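Long-range contacts in topoisomerase I-like protein (Leishmania donovani, PDB 2B9S), which relaxes supercoiled DNA as the large subunit of a heterodimeric type IB topoisomerase, probably by transient cutting and rejoining of one strand: residues D[36-41]-D[57-61]; D[68-72]-D[163-167]; D[157-162]-D[174-179]. All coordinates share one frame; numbering follows the deposited sequence.

Interaction 1. Residues D[36-41]-D[57-61]; sequences YEPHGI and EEVAT
Tyr36 and Glu57 meet because the first side chain leaves with CG opposite its own N (chi1 -176°), and that of Glu57 does the same. This sends the phenol hydroxyl to the Glu57 carboxylate. The contact docks a loop, residues 36-41, on helix 54-64 of the DNA-binding fragment. Tyr36 OH donates to the anti lone pair of Glu57 OE2 at 2.7 Å. The same oxygen takes the backbone N-H of His39 on its syn side, with N to OE2 2.9 Å. The neighbouring N-H belongs to Gly40, whose N lies 3.0 Å from Glu57 OE1. One carboxylate therefore receives two successive loop N-H groups and a phenol, which fixes its rotation. The imidazole of His39 stacks on it with the planes only 4° apart, and Glu57 OE2 sits over the ring centre.

His39 gets there with CG between its N and its carbonyl carbon (chi1 44°). Its NE2 donates in the ring plane to Thr61 OG1 at 3.0 Å, and Thr61 OG1 passes its own hydrogen back to Glu57 O one helical turn earlier. At the other ring nitrogen, also in the plane, Ile41 N donates to His39 ND1 at 3.0 Å. The ring thus gives at one nitrogen and accepts at the other, which is consistent with a neutral histidine. Trp110 of helix 105-119 also meets it.

Tyr36 is also packed against Glu58. Glu58 CB lies 3.5 Å from the centre of the phenol ring, straight over one face, in a CH-pi contact. The carboxylate of Glu58 lies along the same face, near CG and CD1, and makes a salt bridge with Arg178. A water joins the loop to the carboxylate of Glu57: it donates to Ile41 O at 2.6 Å and to Glu57 OE1 at 2.7 Å.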
loop_
_atom_site.group_PDB
_atom_site.type_symbol
_atom_site.label_atom_id
_atom_site.label_comp_id
_atom_site.label_asym_id
_atom_site.label_seq_id
_atom_site.Cartn_x
_atom_site.Cartn_y
_atom_site.Cartn_z
ATOM N N TYR D 36 11.013 10.005 24.223
ATOM C CA TYR D 36 11.475 11.337 23.780
ATOM C C TYR D 36 12.575 11.926 24.689
ATOM O O TYR D 36 12.424 11.937 25.901
ATOM C CB TYR D 36 10.309 12.342 23.705
ATOM C CG TYR D 36 10.763 13.685 23.157
ATOM C CD1 TYR D 36 11.226 13.784 21.843
ATOM C CD2 TYR D 36 10.781 14.833 23.956
ATOM C CE1 TYR D 36 11.674 14.979 21.323
ATOM C CE2 TYR D 36 11.228 16.055 23.438
ATOM C CZ TYR D 36 11.675 16.105 22.115
ATOM O OH TYR D 36 12.122 17.266 21.545
ATOM N N GLU D 37 13.661 12.420 24.094
ATOM C CA GLU D 37 14.744 13.076 24.851
ATOM C C GLU D 37 14.757 14.584 24.595
ATOM O O GLU D 37 15.196 15.028 23.519
ATOM C CB GLU D 37 16.112 12.454 24.510
ATOM N N PRO D 38 14.241 15.378 25.555
ATOM C CA PRO D 38 14.141 16.821 25.294
ATOM C C PRO D 38 15.500 17.490 25.177
ATOM O O PRO D 38 16.464 17.058 25.811
ATOM C CB PRO D 38 13.375 17.361 26.512
ATOM C CG PRO D 38 12.814 16.168 27.186
ATOM C CD PRO D 38 13.714 15.029 26.886
ATOM N N HIS D 39 15.577 18.531 24.366
ATOM C CA HIS D 39 16.828 19.259 24.179
ATOM C C HIS D 39 16.811 20.586 24.945
ATOM O O HIS D 39 17.843 21.223 25.103
ATOM C CB HIS D 39 17.085 19.498 22.684
ATOM C CG HIS D 39 15.873 19.950 21.924
ATOM N ND1 HIS D 39 15.241 21.145 22.176
ATOM C CD2 HIS D 39 15.177 19.366 20.917
ATOM C CE1 HIS D 39 14.200 21.275 21.371
ATOM N NE2 HIS D 39 14.141 20.208 20.598
ATOM N N GLY D 40 15.626 21.003 25.391
ATOM C CA GLY D 40 15.458 22.277 26.096
ATOM C C GLY D 40 15.733 23.554 25.305
ATOM O O GLY D 40 15.897 24.622 25.897
ATOM N N ILE D 41 15.814 23.453 23.980
ATOM C CA ILE D 41 15.917 24.643 23.117
ATOM C C ILE D 41 14.559 25.367 23.022
ATOM O O ILE D 41 13.563 24.767 22.647
ATOM C CB ILE D 41 16.477 24.305 21.687
ATOM C CG1 ILE D 41 17.788 23.506 21.752
ATOM C CG2 ILE D 41 16.707 25.585 20.850
ATOM C CD1 ILE D 41 18.920 24.175 22.559
ATOM N N GLU D 57 7.449 20.389 23.221
ATOM C CA GLU D 57 8.709 20.545 22.539
ATOM C C GLU D 57 8.900 19.494 21.462
ATOM O O GLU D 57 9.483 19.768 20.402
ATOM C CB GLU D 57 9.862 20.475 23.550
ATOM C CG GLU D 57 11.208 20.564 22.874
ATOM C CD GLU D 57 12.362 20.125 23.752
ATOM O OE1 GLU D 57 12.762 20.882 24.668
ATOM O OE2 GLU D 57 12.894 19.034 23.490
ATOM N N GLU D 58 8.461 18.274 21.760
ATOM C CA GLU D 58 8.584 17.176 20.821
ATOM C C GLU D 58 7.789 17.469 19.548
ATOM O O GLU D 58 8.289 17.250 18.443
ATOM C CB GLU D 58 8.099 15.872 21.468
ATOM C CG GLU D 58 8.095 14.676 20.528
ATOM C CD GLU D 58 7.548 13.413 21.155
ATOM O OE1 GLU D 58 6.714 13.503 22.096
ATOM O OE2 GLU D 58 7.918 12.329 20.661
ATOM N N VAL D 59 6.558 17.953 19.720
ATOM C CA VAL D 59 5.666 18.268 18.607
ATOM C C VAL D 59 6.110 19.511 17.808
ATOM O O VAL D 59 6.072 19.502 16.573
ATOM C CB VAL D 59 4.185 18.308 19.067
ATOM C CG1 VAL D 59 3.232 18.684 17.916
ATOM C CG2 VAL D 59 3.794 16.944 19.628
ATOM N N ALA D 60 6.559 20.551 18.507
ATOM C CA ALA D 60 7.238 21.704 17.885
ATOM C C ALA D 60 8.430 21.291 17.020
ATOM O O ALA D 60 8.624 21.812 15.933
ATOM C CB ALA D 60 7.688 22.722 18.973
ATOM N N THR D 61 9.230 20.348 17.519
ATOM C CA THR D 61 10.450 19.898 16.852
ATOM C C THR D 61 10.102 19.147 15.570
ATOM O O THR D 61 10.827 19.223 14.600
ATOM C CB THR D 61 11.349 19.000 17.817
ATOM O OG1 THR D 61 11.654 19.731 19.014
ATOM C CG2 THR D 61 12.671 18.553 17.162
HETATM O O HOH W 1 11.968 23.485 24.327
#

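Interaction 2. Residues D[68-72]-D[163-167]; sequences EHDYY and FRGRG. With nucleotides of chain C; nucleotides of chain B.
Tyr71 and Arg164 cross with the phenol ring and the guanidinium plane 69° apart. The aliphatic part of the arginine does most of the touching: Arg164 CG is 3.4 Å from Tyr71 CE2. Further along, Tyr71 CD2 lies over one face of the guanidinium. The arginine chain bends at its third torsion (95°), which carries its end past the ring edge toward His69. Met66 packs on both Tyr71 and Arg164, and Phe77 stacks on the tyrosine ring.

The phenol points past Arg164 to the next residue. Tyr71 OH donates to Gly165 O at 2.6 Å. The acceptor lies in the plane of the ring, but the hydroxyl stands above the carbonyl plane and not on a lone pair. This bond ties the short 3-10 segment 70-72 to the loop after strand 161-162.

His69 and Arg164 approach from opposite directions. Arg164 NH2 is 3.4 Å from His69 NE2, without a hydrogen bond. Both are directed to the DNA: His69 NE2 bonds a phosphate, and Arg164 NH2 makes a long, weak ion pair with one. The other ring nitrogen fixes the imidazole, since Tyr71 N donates to His69 ND1 at 3.2 Å in the ring plane.

Beyond Gly165 the loop reaches the nucleotides. Arg166 N donates to OP1 of DA14 of chain C at 2.9 Å. Its side chain reaches another DNA chain: Arg166 NH1 donates to O4' of DG2 of chain B at 3.0 Å, and Arg166 NH2 comes to 3.0 Å from N3 of that base. Phosphate contacts from backbone N-H and basic side chains, with an arginine at a sugar and the minor-groove edge of a base, are characteristic of a DNA-binding surface, here in the DNA-binding fragment of a eukaryotic topoisomerase I.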
loop_
_atom_site.group_PDB
_atom_site.type_symbol
_atom_site.label_atom_id
_atom_site.label_comp_id
_atom_site.label_asym_id
_atom_site.label_seq_id
_atom_site.Cartn_x
_atom_site.Cartn_y
_atom_site.Cartn_z
ATOM N N GLU D 68 12.573 22.542 5.161
ATOM C CA GLU D 68 12.921 22.518 3.742
ATOM C C GLU D 68 11.983 21.619 2.895
ATOM O O GLU D 68 12.127 21.519 1.675
ATOM C CB GLU D 68 14.419 22.144 3.569
ATOM N N HIS D 69 11.001 21.002 3.552
ATOM C CA HIS D 69 10.058 20.113 2.890
ATOM C C HIS D 69 8.879 20.903 2.343
ATOM O O HIS D 69 8.462 21.877 2.963
ATOM C CB HIS D 69 9.539 19.042 3.851
ATOM C CG HIS D 69 9.079 17.808 3.147
ATOM N ND1 HIS D 69 7.869 17.734 2.495
ATOM C CD2 HIS D 69 9.698 16.621 2.936
ATOM C CE1 HIS D 69 7.761 16.553 1.911
ATOM N NE2 HIS D 69 8.853 15.854 2.174
ATOM N N ASP D 70 8.341 20.470 1.201
ATOM C CA ASP D 70 7.133 21.079 0.586
ATOM C C ASP D 70 5.924 21.144 1.518
ATOM O O ASP D 70 5.152 22.088 1.454
ATOM C CB ASP D 70 6.708 20.319 -0.685
ATOM C CG ASP D 70 7.687 20.513 -1.865
ATOM O OD1 ASP D 70 8.618 21.345 -1.779
ATOM O OD2 ASP D 70 7.517 19.814 -2.891
ATOM N N TYR D 71 5.751 20.124 2.357
ATOM C CA TYR D 71 4.683 20.105 3.370
ATOM C C TYR D 71 4.651 21.364 4.239
ATOM O O TYR D 71 3.573 21.888 4.558
ATOM C CB TYR D 71 4.860 18.900 4.303
ATOM C CG TYR D 71 4.274 17.594 3.835
ATOM C CD1 TYR D 71 2.927 17.494 3.465
ATOM C CD2 TYR D 71 5.050 16.429 3.829
ATOM C CE1 TYR D 71 2.362 16.257 3.067
ATOM C CE2 TYR D 71 4.502 15.186 3.418
ATOM C CZ TYR D 71 3.154 15.112 3.049
ATOM O OH TYR D 71 2.611 13.895 2.654
ATOM N N TYR D 72 5.835 21.819 4.639
ATOM C CA TYR D 72 6.015 22.950 5.570
ATOM C C TYR D 72 5.362 24.242 5.103
ATOM O O TYR D 72 4.967 25.069 5.927
ATOM C CB TYR D 72 7.510 23.198 5.757
ATOM C CG TYR D 72 7.921 24.082 6.917
ATOM C CD1 TYR D 72 8.187 25.457 6.733
ATOM C CD2 TYR D 72 8.122 23.536 8.180
ATOM C CE1 TYR D 72 8.605 26.261 7.800
ATOM C CE2 TYR D 72 8.549 24.317 9.243
ATOM C CZ TYR D 72 8.787 25.674 9.058
ATOM O OH TYR D 72 9.212 26.412 10.150
ATOM N N PHE D 163 1.320 13.659 10.341
ATOM C CA PHE D 163 0.735 12.821 9.274
ATOM C C PHE D 163 1.085 13.229 7.840
ATOM O O PHE D 163 0.743 14.324 7.399
ATOM C CB PHE D 163 -0.791 12.770 9.419
ATOM C CG PHE D 163 -1.482 11.925 8.360
ATOM C CD1 PHE D 163 -2.399 12.492 7.474
ATOM C CD2 PHE D 163 -1.206 10.573 8.253
ATOM C CE1 PHE D 163 -3.029 11.720 6.520
ATOM C CE2 PHE D 163 -1.831 9.780 7.300
ATOM C CZ PHE D 163 -2.742 10.352 6.433
ATOM N N ARG D 164 1.735 12.319 7.112
ATOM C CA ARG D 164 2.148 12.585 5.735
ATOM C C ARG D 164 1.173 12.027 4.712
ATOM O O ARG D 164 1.408 10.990 4.082
ATOM C CB ARG D 164 3.618 12.194 5.496
ATOM C CG ARG D 164 4.544 13.204 6.192
ATOM C CD ARG D 164 5.866 12.637 6.654
ATOM N NE ARG D 164 6.902 12.851 5.663
ATOM C CZ ARG D 164 7.984 13.607 5.813
ATOM N NH1 ARG D 164 8.229 14.257 6.945
ATOM N NH2 ARG D 164 8.840 13.694 4.806
ATOM N N GLY D 165 0.064 12.747 4.554
ATOM C CA GLY D 165 -0.936 12.378 3.579
ATOM C C GLY D 165 -0.501 12.687 2.164
ATOM O O GLY D 165 0.147 13.696 1.901
ATOM N N ARG D 166 -0.853 11.781 1.261
ATOM C CA ARG D 166 -0.592 11.909 -0.163
ATOM C C ARG D 166 -1.600 12.835 -0.825
ATOM O O ARG D 166 -2.773 12.858 -0.462
ATOM C CB ARG D 166 -0.678 10.528 -0.833
ATOM C CG ARG D 166 0.251 9.447 -0.279
ATOM C CD ARG D 166 1.712 9.759 -0.434
ATOM N NE ARG D 166 2.528 8.632 0.050
ATOM C CZ ARG D 166 3.006 7.637 -0.705
ATOM N NH1 ARG D 166 2.789 7.598 -2.010
ATOM N NH2 ARG D 166 3.699 6.661 -0.135
ATOM N N GLY D 167 -1.155 13.557 -1.838
ATOM C CA GLY D 167 -1.998 14.497 -2.569
ATOM C C GLY D 167 -2.654 15.556 -1.693
ATOM O O GLY D 167 -2.030 16.111 -0.788
ATOM P P DA C 14 -2.705 8.396 2.666
ATOM O OP1 DA C 14 -2.695 9.651 1.895
ATOM O OP2 DA C 14 -3.610 8.303 3.808
ATOM O "O5'" DA C 14 -2.904 7.143 1.713
ATOM C "C5'" DA C 14 -2.488 7.147 0.339
ATOM C "C4'" DA C 14 -3.145 5.955 -0.332
ATOM O "O4'" DA C 14 -2.760 4.712 0.327
ATOM C "C3'" DA C 14 -4.656 5.970 -0.233
ATOM O "O3'" DA C 14 -5.172 5.515 -1.475
ATOM C "C2'" DA C 14 -4.962 4.986 0.910
ATOM C "C1'" DA C 14 -3.897 3.917 0.667
ATOM N N9 DA C 14 -3.614 2.998 1.794
ATOM C C8 DA C 14 -3.504 3.286 3.141
ATOM N N7 DA C 14 -3.224 2.237 3.918
ATOM C C5 DA C 14 -3.166 1.179 3.006
ATOM C C6 DA C 14 -2.904 -0.210 3.140
ATOM N N6 DA C 14 -2.657 -0.845 4.293
ATOM N N1 DA C 14 -2.920 -0.972 2.028
ATOM C C2 DA C 14 -3.144 -0.394 0.838
ATOM N N3 DA C 14 -3.392 0.903 0.593
ATOM C C4 DA C 14 -3.391 1.639 1.715
ATOM P P DG B 2 2.778 3.569 -7.661
ATOM O OP1 DG B 2 2.304 4.224 -8.890
ATOM O OP2 DG B 2 3.721 2.412 -7.707
ATOM O "O5'" DG B 2 3.421 4.655 -6.666
ATOM C "C5'" DG B 2 2.754 5.828 -6.347
ATOM C "C4'" DG B 2 3.537 6.604 -5.310
ATOM O "O4'" DG B 2 3.777 5.791 -4.145
ATOM C "C3'" DG B 2 4.914 7.114 -5.729
ATOM O "O3'" DG B 2 5.058 8.362 -5.078
ATOM C "C2'" DG B 2 5.889 6.083 -5.140
ATOM C "C1'" DG B 2 5.166 5.714 -3.860
ATOM N N9 DG B 2 5.471 4.353 -3.428
ATOM C C8 DG B 2 5.526 3.227 -4.231
ATOM N N7 DG B 2 5.814 2.146 -3.562
ATOM C C5 DG B 2 5.942 2.599 -2.247
ATOM C C6 DG B 2 6.264 1.885 -1.088
ATOM O O6 DG B 2 6.475 0.675 -1.002
ATOM N N1 DG B 2 6.305 2.690 0.047
ATOM C C2 DG B 2 6.061 4.047 0.059
ATOM N N2 DG B 2 6.151 4.646 1.244
ATOM N N3 DG B 2 5.758 4.740 -1.020
ATOM C C4 DG B 2 5.720 3.947 -2.136
ATOM P P DA C 13 1.039 6.497 8.061
ATOM O OP1 DA C 13 1.893 7.476 8.756
ATOM O OP2 DA C 13 -0.032 5.837 8.783
ATOM O "O5'" DA C 13 0.391 7.187 6.758
ATOM C "C5'" DA C 13 1.199 7.761 5.727
ATOM C "C4'" DA C 13 0.605 7.387 4.384
ATOM O "O4'" DA C 13 0.975 6.041 4.000
ATOM C "C3'" DA C 13 -0.919 7.414 4.325
ATOM O "O3'" DA C 13 -1.205 8.151 3.173
ATOM C "C2'" DA C 13 -1.346 5.921 4.297
ATOM C "C1'" DA C 13 -0.162 5.304 3.559
ATOM N N9 DA C 13 0.081 3.898 3.887
ATOM C C8 DA C 13 0.318 3.422 5.155
ATOM N N7 DA C 13 0.492 2.130 5.200
ATOM C C5 DA C 13 0.403 1.738 3.862
ATOM C C6 DA C 13 0.502 0.464 3.239
ATOM N N6 DA C 13 0.777 -0.655 3.911
ATOM N N1 DA C 13 0.331 0.391 1.906
ATOM C C2 DA C 13 0.085 1.536 1.215
ATOM N N3 DA C 13 -0.038 2.782 1.692
ATOM C C4 DA C 13 0.130 2.819 3.034
#

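Interaction 3. Residues D[157-162]-D[174-179]; sequences VEPPGL and KLKVRV. With nucleotides of chain C.
Lys176 holds an acid and the DNA with one ammonium group, meeting Glu158 across the contact. Lys176 NZ lies 2.6 Å from Glu158 OE1 in a salt bridge and donates to OP1 of DA13 of chain C at 3.0 Å. It also gives a hydrogen to a water that in turn donates to Pro159 O and to OP1 of DT12 of chain C. Lys176 belongs to a small antiparallel two-stranded sheet, strands 161-162 and 175-176, in the DNA-binding fragment, and Glu158 to the loop leading into it. The two side chains cross at about a right angle. The lysine is bent at its second and third torsions (chi3 -55°), which carries NZ to the anti side of OE1, 28° out of the carboxylate plane. Glu158 OE2 has its own partner, Lys227. The two lysines would favour an ionised Glu158 despite the nearby phosphates.

The sheet itself is short. Lys176 N donates to Gly161 O at 2.7 Å, and Gly161 N donates to Lys176 O at 3.0 Å. This is a hydrogen-bonded pair. The next pair, Leu162 with Leu175, is non-hydrogen-bonded and points to the other face. There Leu162 meets Phe77 and Phe81 of helix 75-89, while Leu175 touches Val59 of helix 54-64. One face thus packs on helices, and the other carries Lys176 to the DNA.

Past the sheet the chains stay close through Pro160, whose CG lies 3.6 Å above the plane of the Arg178 guanidinium, toward its rim. The polar end of Arg178 is held by Glu58. A water links the backbones beside them, donating to both Glu158 O and Val177 O. At the far end the valines meet obliquely, with Val157 CG1 3.6 Å from Val179 CB.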
loop_
_atom_site.group_PDB
_atom_site.type_symbol
_atom_site.label_atom_id
_atom_site.label_comp_id
_atom_site.label_asym_id
_atom_site.label_seq_id
_atom_site.Cartn_x
_atom_site.Cartn_y
_atom_site.Cartn_z
ATOM N N VAL D 157 7.167 -0.548 16.175
ATOM C CA VAL D 157 6.009 0.327 16.300
ATOM C C VAL D 157 6.316 1.706 15.699
ATOM O O VAL D 157 7.392 2.286 15.946
ATOM C CB VAL D 157 5.570 0.483 17.783
ATOM C CG1 VAL D 157 4.360 1.409 17.899
ATOM C CG2 VAL D 157 5.260 -0.859 18.385
ATOM N N GLU D 158 5.367 2.207 14.903
ATOM C CA GLU D 158 5.499 3.494 14.217
ATOM C C GLU D 158 5.771 4.569 15.242
ATOM O O GLU D 158 5.004 4.681 16.223
ATOM C CB GLU D 158 4.218 3.843 13.451
ATOM C CG GLU D 158 3.950 2.923 12.298
ATOM C CD GLU D 158 2.688 3.289 11.530
ATOM O OE1 GLU D 158 2.240 4.457 11.601
ATOM O OE2 GLU D 158 2.142 2.394 10.857
ATOM N N PRO D 159 6.868 5.342 15.046
ATOM C CA PRO D 159 7.058 6.490 15.913
ATOM C C PRO D 159 6.047 7.619 15.625
ATOM O O PRO D 159 5.503 7.711 14.511
ATOM C CB PRO D 159 8.513 6.918 15.644
ATOM C CG PRO D 159 8.870 6.328 14.319
ATOM C CD PRO D 159 7.982 5.153 14.091
ATOM N N PRO D 160 5.776 8.456 16.634
ATOM C CA PRO D 160 4.886 9.599 16.449
ATOM C C PRO D 160 5.396 10.583 15.379
ATOM O O PRO D 160 6.604 10.684 15.124
ATOM C CB PRO D 160 4.843 10.268 17.831
ATOM C CG PRO D 160 5.967 9.630 18.653
ATOM C CD PRO D 160 6.283 8.320 18.015
ATOM N N GLY D 161 4.476 11.304 14.753
ATOM C CA GLY D 161 4.894 12.256 13.751
ATOM C C GLY D 161 3.727 13.007 13.187
ATOM O O GLY D 161 2.575 12.697 13.486
ATOM N N LEU D 162 4.042 14.015 12.388
ATOM C CA LEU D 162 3.043 14.768 11.633
ATOM C C LEU D 162 2.612 13.950 10.419
ATOM O O LEU D 162 3.446 13.554 9.596
ATOM C CB LEU D 162 3.627 16.132 11.221
ATOM C CG LEU D 162 4.175 16.961 12.385
ATOM C CD1 LEU D 162 4.665 18.387 11.912
ATOM C CD2 LEU D 162 3.108 17.002 13.527
ATOM N N LYS D 174 -1.578 16.667 10.734
ATOM C CA LYS D 174 -2.139 16.216 11.997
ATOM C C LYS D 174 -1.186 15.274 12.759
ATOM O O LYS D 174 -0.455 14.467 12.148
ATOM C CB LYS D 174 -3.481 15.539 11.758
ATOM C CG LYS D 174 -4.238 15.121 13.036
ATOM C CD LYS D 174 -5.470 14.395 12.618
ATOM C CE LYS D 174 -6.576 14.542 13.622
ATOM N NZ LYS D 174 -6.584 13.447 14.586
ATOM N N LEU D 175 -1.175 15.399 14.090
ATOM C CA LEU D 175 -0.317 14.549 14.912
ATOM C C LEU D 175 -0.789 13.087 14.989
ATOM O O LEU D 175 -1.932 12.793 15.381
ATOM C CB LEU D 175 -0.096 15.137 16.321
ATOM C CG LEU D 175 0.788 14.403 17.355
ATOM C CD1 LEU D 175 2.219 14.269 16.914
ATOM C CD2 LEU D 175 0.721 15.070 18.750
ATOM N N LYS D 176 0.122 12.200 14.594
ATOM C CA LYS D 176 0.017 10.784 14.848
ATOM C C LYS D 176 0.719 10.548 16.193
ATOM O O LYS D 176 1.947 10.643 16.281
ATOM C CB LYS D 176 0.711 10.013 13.721
ATOM C CG LYS D 176 0.276 8.570 13.573
ATOM C CD LYS D 176 1.445 7.637 13.223
ATOM C CE LYS D 176 2.211 8.038 12.011
ATOM N NZ LYS D 176 3.020 6.928 11.433
ATOM N N VAL D 177 -0.058 10.284 17.244
ATOM C CA VAL D 177 0.516 10.201 18.591
ATOM C C VAL D 177 1.289 8.902 18.861
ATOM O O VAL D 177 1.154 7.899 18.123
ATOM C CB VAL D 177 -0.510 10.502 19.727
ATOM C CG1 VAL D 177 -1.237 11.827 19.473
ATOM C CG2 VAL D 177 -1.508 9.329 19.936
ATOM N N ARG D 178 2.125 8.957 19.899
ATOM C CA ARG D 178 2.894 7.807 20.384
ATOM C C ARG D 178 1.978 6.669 20.807
ATOM O O ARG D 178 1.067 6.866 21.601
ATOM C CB ARG D 178 3.799 8.204 21.567
ATOM C CG ARG D 178 4.855 7.140 21.909
ATOM C CD ARG D 178 5.871 7.643 22.923
ATOM N NE ARG D 178 6.748 8.696 22.395
ATOM C CZ ARG D 178 7.931 8.520 21.808
ATOM N NH1 ARG D 178 8.456 7.313 21.620
ATOM N NH2 ARG D 178 8.602 9.579 21.394
ATOM N N VAL D 179 2.229 5.493 20.245
ATOM C CA VAL D 179 1.551 4.259 20.627
ATOM C C VAL D 179 2.086 3.725 21.978
ATOM O O VAL D 179 3.287 3.485 22.139
ATOM C CB VAL D 179 1.709 3.185 19.522
ATOM C CG1 VAL D 179 0.864 1.937 19.834
ATOM C CG2 VAL D 179 1.343 3.771 18.158
ATOM P P DT C 12 7.075 4.247 10.055
ATOM O OP1 DT C 12 7.147 5.443 10.915
ATOM O OP2 DT C 12 7.053 2.895 10.667
ATOM O "O5'" DT C 12 5.785 4.415 9.133
ATOM C "C5'" DT C 12 5.495 5.647 8.421
ATOM C "C4'" DT C 12 4.340 5.394 7.477
ATOM O "O4'" DT C 12 4.771 4.445 6.480
ATOM C "C3'" DT C 12 3.051 4.790 8.059
ATOM O "O3'" DT C 12 1.911 5.374 7.378
ATOM C "C2'" DT C 12 3.112 3.308 7.684
ATOM C "C1'" DT C 12 3.722 3.533 6.310
ATOM N N1 DT C 12 4.047 2.303 5.576
ATOM C C2 DT C 12 3.972 2.339 4.203
ATOM O O2 DT C 12 3.705 3.348 3.577
ATOM N N3 DT C 12 4.222 1.123 3.613
ATOM C C4 DT C 12 4.515 -0.066 4.252
ATOM O O4 DT C 12 4.715 -1.101 3.636
ATOM C C5 DT C 12 4.563 -0.026 5.681
ATOM C C7 DT C 12 4.996 -1.220 6.481
ATOM C C6 DT C 12 4.318 1.132 6.265
ATOM P P DA C 13 1.039 6.497 8.061
ATOM O OP1 DA C 13 1.893 7.476 8.756
ATOM O OP2 DA C 13 -0.032 5.837 8.783
ATOM O "O5'" DA C 13 0.391 7.187 6.758
ATOM C "C5'" DA C 13 1.199 7.761 5.727
ATOM C "C4'" DA C 13 0.605 7.387 4.384
ATOM O "O4'" DA C 13 0.975 6.041 4.000
ATOM C "C3'" DA C 13 -0.919 7.414 4.325
ATOM O "O3'" DA C 13 -1.205 8.151 3.173
ATOM C "C2'" DA C 13 -1.346 5.921 4.297
ATOM C "C1'" DA C 13 -0.162 5.304 3.559
ATOM N N9 DA C 13 0.081 3.898 3.887
ATOM C C8 DA C 13 0.318 3.422 5.155
ATOM N N7 DA C 13 0.492 2.130 5.200
ATOM C C5 DA C 13 0.403 1.738 3.862
ATOM C C6 DA C 13 0.502 0.464 3.239
ATOM N N6 DA C 13 0.777 -0.655 3.911
ATOM N N1 DA C 13 0.331 0.391 1.906
ATOM C C2 DA C 13 0.085 1.536 1.215
ATOM N N3 DA C 13 -0.038 2.782 1.692
ATOM C C4 DA C 13 0.130 2.819 3.034
HETATM O O HOH W 2 2.287 6.364 15.897
HETATM O O HOH W 3 4.783 5.218 18.664
HETATM O O HOH W 4 5.710 7.208 12.044
#

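The three contacts lie in one DNA-binding fragment. Interaction 1 is a surface contact; interactions 2 and 3 are partly buried and touch the nucleic acid. Interactions 1 and 3 join directly: Glu58 OE2 and Arg178 NH2 form a salt bridge of 2.9 Å, and Val59 packs on Leu175. Segment 163-167 of interaction 2 lies in the loop that the strands of interaction 3 frame, and Phe163 N probably bonds Lys174 O. Their segments alternate along the chain. Interaction 1 satisfies a carboxylate with loop N-H groups and a phenol, its nearest atom about 12 Å from the DNA. Interactions 2 and 3 instead direct basic groups at phosphates, and interaction 2 also at a sugar and a base.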